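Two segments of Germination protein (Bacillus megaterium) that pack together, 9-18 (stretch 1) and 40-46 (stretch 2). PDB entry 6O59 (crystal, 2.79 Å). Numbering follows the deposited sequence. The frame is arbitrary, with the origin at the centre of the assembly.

Stretch 1 (9-18) LLSENLTLIK
Stretch 2 40-46: LAAAIVY

The packing of a helix against one face of a β-strand is among the commonest ways of closing a hydrophobic core, and residues 9-18 and 40-46 of this germination protein give a compact example. Stretch 1 is helical from L10 to K18, with phi between -51° and -72° and psi between -36° and -53°; L9, at -72/137, occupies the N-cap position. Stretch 2 is a strand throughout, with phi from -78° (A41) to -153° (Y46) and psi from 115° (L40) to 164° (A42). The two elements run nearly parallel: their N-to-C directions differ by 22°, and their axes approach to 9.7 Å. Register is set by L10 and A42, whose CA atoms lie 7.2 Å apart.

Backbone hydrogen bonds hold the helix in shape, and none crosses to the strand. The i to i+4 series begins with N13 N to L9 O at 3.2 Å and L14 N to L10 O at 2.9 Å, and ends with I17 N to N13 O and K18 N to L14 O, both 3.1 Å. T15, with chi1 at 45° (p), folds its hydroxyl back over the helix, placing OG1 2.9 Å from S11 O and 2.8 Å from E12 O, on a side chain out of reach of the strand.

The contact itself rests on apolar side chains. Alternation along the strand turns the CB atoms of A41, A43 and V45 toward the helix, while those of A42 and I44 point away. The helix answers with L10, L14 and I17, spaced three or four residues apart and hence on one side of it. L10 (chi1 163°, t; chi2 66°, p) points toward the strand and spans two alanines: its CD2 lies 3.9 Å from A41 CB, and its CD1 3.8 Å from A43 CB. L14 (m, t) leaves its backbone sideways, but its end comes nearer: both CD1 and CD2 of L14 lie 4.2 Å from A43 CB, and CD2 also comes to 3.8 Å from V45 CG2. I17 (m, t) points toward the strand and completes the row more loosely, its CD1 4.3 Å from CG2 of V45 (chi1 -175°, t). Successive helix residues thus share strand partners, A43 and then V45, as the two segments advance together.

L10 also touches the strand backbone: its CD2 comes within 3.6 Å of A41 O and 3.8 Å of A42 N; these are van der Waals contacts. In all, the two stretches bury 241 Å², counting both sides, a modest area within which L10 is the most extensively covered residue.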

# COMPACT_ATOMS: atom_id res chain seq x y z
N LEU A 9 -3.38 -22.16 6.94
CA LEU A 9 -2.58 -21.43 7.94
C LEU A 9 -2.56 -19.92 7.66
O LEU A 9 -2.43 -19.50 6.51
CB LEU A 9 -1.15 -21.97 8.03
CG LEU A 9 -0.96 -23.39 8.57
CD1 LEU A 9 0.42 -23.90 8.23
CD2 LEU A 9 -1.19 -23.46 10.07
N LEU A 10 -2.71 -19.12 8.73
CA LEU A 10 -2.69 -17.65 8.69
C LEU A 10 -1.30 -17.15 8.27
O LEU A 10 -1.19 -16.23 7.46
CB LEU A 10 -3.11 -17.10 10.08
CG LEU A 10 -2.83 -15.65 10.46
CD1 LEU A 10 -3.62 -14.70 9.61
CD2 LEU A 10 -3.17 -15.41 11.89
N SER A 11 -0.25 -17.80 8.81
CA SER A 11 1.16 -17.55 8.52
C SER A 11 1.43 -17.63 7.02
O SER A 11 2.11 -16.77 6.47
CB SER A 11 2.04 -18.57 9.25
OG SER A 11 1.70 -19.90 8.90
N GLU A 12 0.85 -18.67 6.37
CA GLU A 12 0.96 -18.95 4.95
C GLU A 12 0.26 -17.87 4.13
O GLU A 12 0.79 -17.44 3.10
CB GLU A 12 0.40 -20.34 4.61
CG GLU A 12 1.27 -21.47 5.14
CD GLU A 12 0.99 -22.87 4.60
OE1 GLU A 12 1.97 -23.56 4.25
OE2 GLU A 12 -0.19 -23.28 4.55
N ASN A 13 -0.91 -17.40 4.60
CA ASN A 13 -1.68 -16.36 3.91
C ASN A 13 -0.98 -15.03 4.01
O ASN A 13 -0.98 -14.28 3.03
CB ASN A 13 -3.09 -16.27 4.46
CG ASN A 13 -3.95 -17.42 4.03
OD1 ASN A 13 -3.98 -17.81 2.86
ND2 ASN A 13 -4.67 -18.00 4.98
N LEU A 14 -0.35 -14.75 5.16
CA LEU A 14 0.35 -13.49 5.36
C LEU A 14 1.64 -13.46 4.54
O LEU A 14 1.88 -12.47 3.85
CB LEU A 14 0.62 -13.21 6.86
CG LEU A 14 -0.62 -13.05 7.76
CD1 LEU A 14 -0.23 -12.73 9.18
CD2 LEU A 14 -1.59 -11.97 7.24
N THR A 15 2.42 -14.56 4.53
CA THR A 15 3.65 -14.60 3.74
C THR A 15 3.36 -14.36 2.26
O THR A 15 4.08 -13.58 1.63
CB THR A 15 4.40 -15.92 3.93
OG1 THR A 15 3.45 -16.97 3.86
CG2 THR A 15 5.14 -15.99 5.26
N LEU A 16 2.25 -14.96 1.74
CA LEU A 16 1.80 -14.86 0.35
C LEU A 16 1.30 -13.45 0.01
O LEU A 16 1.55 -13.01 -1.11
CB LEU A 16 0.73 -15.92 0.02
CG LEU A 16 1.27 -17.34 -0.29
CD1 LEU A 16 0.19 -18.37 -0.18
CD2 LEU A 16 1.91 -17.43 -1.67
N ILE A 17 0.64 -12.73 0.95
CA ILE A 17 0.20 -11.35 0.71
C ILE A 17 1.45 -10.48 0.50
O ILE A 17 1.59 -9.82 -0.53
CB ILE A 17 -0.70 -10.80 1.85
CG1 ILE A 17 -2.07 -11.52 1.88
CG2 ILE A 17 -0.87 -9.26 1.74
CD1 ILE A 17 -2.79 -11.38 3.20
N LYS A 18 2.39 -10.55 1.46
CA LYS A 18 3.66 -9.83 1.43
C LYS A 18 4.39 -10.07 0.09
O LYS A 18 4.91 -9.14 -0.53
CB LYS A 18 4.55 -10.26 2.62
CG LYS A 18 3.99 -9.89 3.99
CD LYS A 18 5.02 -10.09 5.10
CE LYS A 18 4.39 -10.45 6.43
NZ LYS A 18 4.10 -11.90 6.55
N LEU A 40 -6.58 -18.75 19.42
CA LEU A 40 -6.74 -18.58 18.00
C LEU A 40 -6.14 -17.27 17.51
O LEU A 40 -6.62 -16.19 17.85
CB LEU A 40 -8.22 -18.68 17.64
CG LEU A 40 -8.57 -19.08 16.22
CD1 LEU A 40 -8.04 -20.46 15.88
CD2 LEU A 40 -10.05 -19.07 16.04
N ALA A 41 -5.09 -17.37 16.68
CA ALA A 41 -4.43 -16.21 16.09
C ALA A 41 -5.25 -15.70 14.92
O ALA A 41 -5.81 -16.49 14.16
CB ALA A 41 -3.04 -16.58 15.61
N ALA A 42 -5.35 -14.37 14.80
CA ALA A 42 -6.06 -13.68 13.72
C ALA A 42 -5.28 -12.45 13.30
O ALA A 42 -4.37 -12.02 14.01
CB ALA A 42 -7.47 -13.31 14.16
N ALA A 43 -5.60 -11.89 12.12
CA ALA A 43 -4.93 -10.68 11.62
C ALA A 43 -5.87 -9.78 10.84
O ALA A 43 -6.78 -10.27 10.15
CB ALA A 43 -3.74 -11.05 10.74
N ILE A 44 -5.65 -8.44 10.96
CA ILE A 44 -6.31 -7.40 10.17
C ILE A 44 -5.30 -6.94 9.12
O ILE A 44 -4.17 -6.57 9.48
CB ILE A 44 -6.88 -6.18 10.94
CG1 ILE A 44 -7.32 -6.55 12.38
CG2 ILE A 44 -8.01 -5.52 10.13
CD1 ILE A 44 -7.73 -5.35 13.27
N VAL A 45 -5.68 -7.01 7.85
CA VAL A 45 -4.81 -6.58 6.75
C VAL A 45 -5.53 -5.48 6.00
O VAL A 45 -6.64 -5.70 5.51
CB VAL A 45 -4.36 -7.74 5.80
CG1 VAL A 45 -3.36 -7.22 4.76
CG2 VAL A 45 -3.75 -8.91 6.57
N TYR A 46 -4.89 -4.30 5.88
CA TYR A 46 -5.46 -3.16 5.17
C TYR A 46 -4.37 -2.23 4.60
O TYR A 46 -3.26 -2.19 5.13
CB TYR A 46 -6.42 -2.37 6.10
CG TYR A 46 -5.75 -1.71 7.29
CD1 TYR A 46 -5.52 -2.42 8.47
CD2 TYR A 46 -5.39 -0.37 7.25
CE1 TYR A 46 -4.91 -1.82 9.56
CE2 TYR A 46 -4.76 0.24 8.33
CZ TYR A 46 -4.53 -0.48 9.49
OH TYR A 46 -3.93 0.13 10.57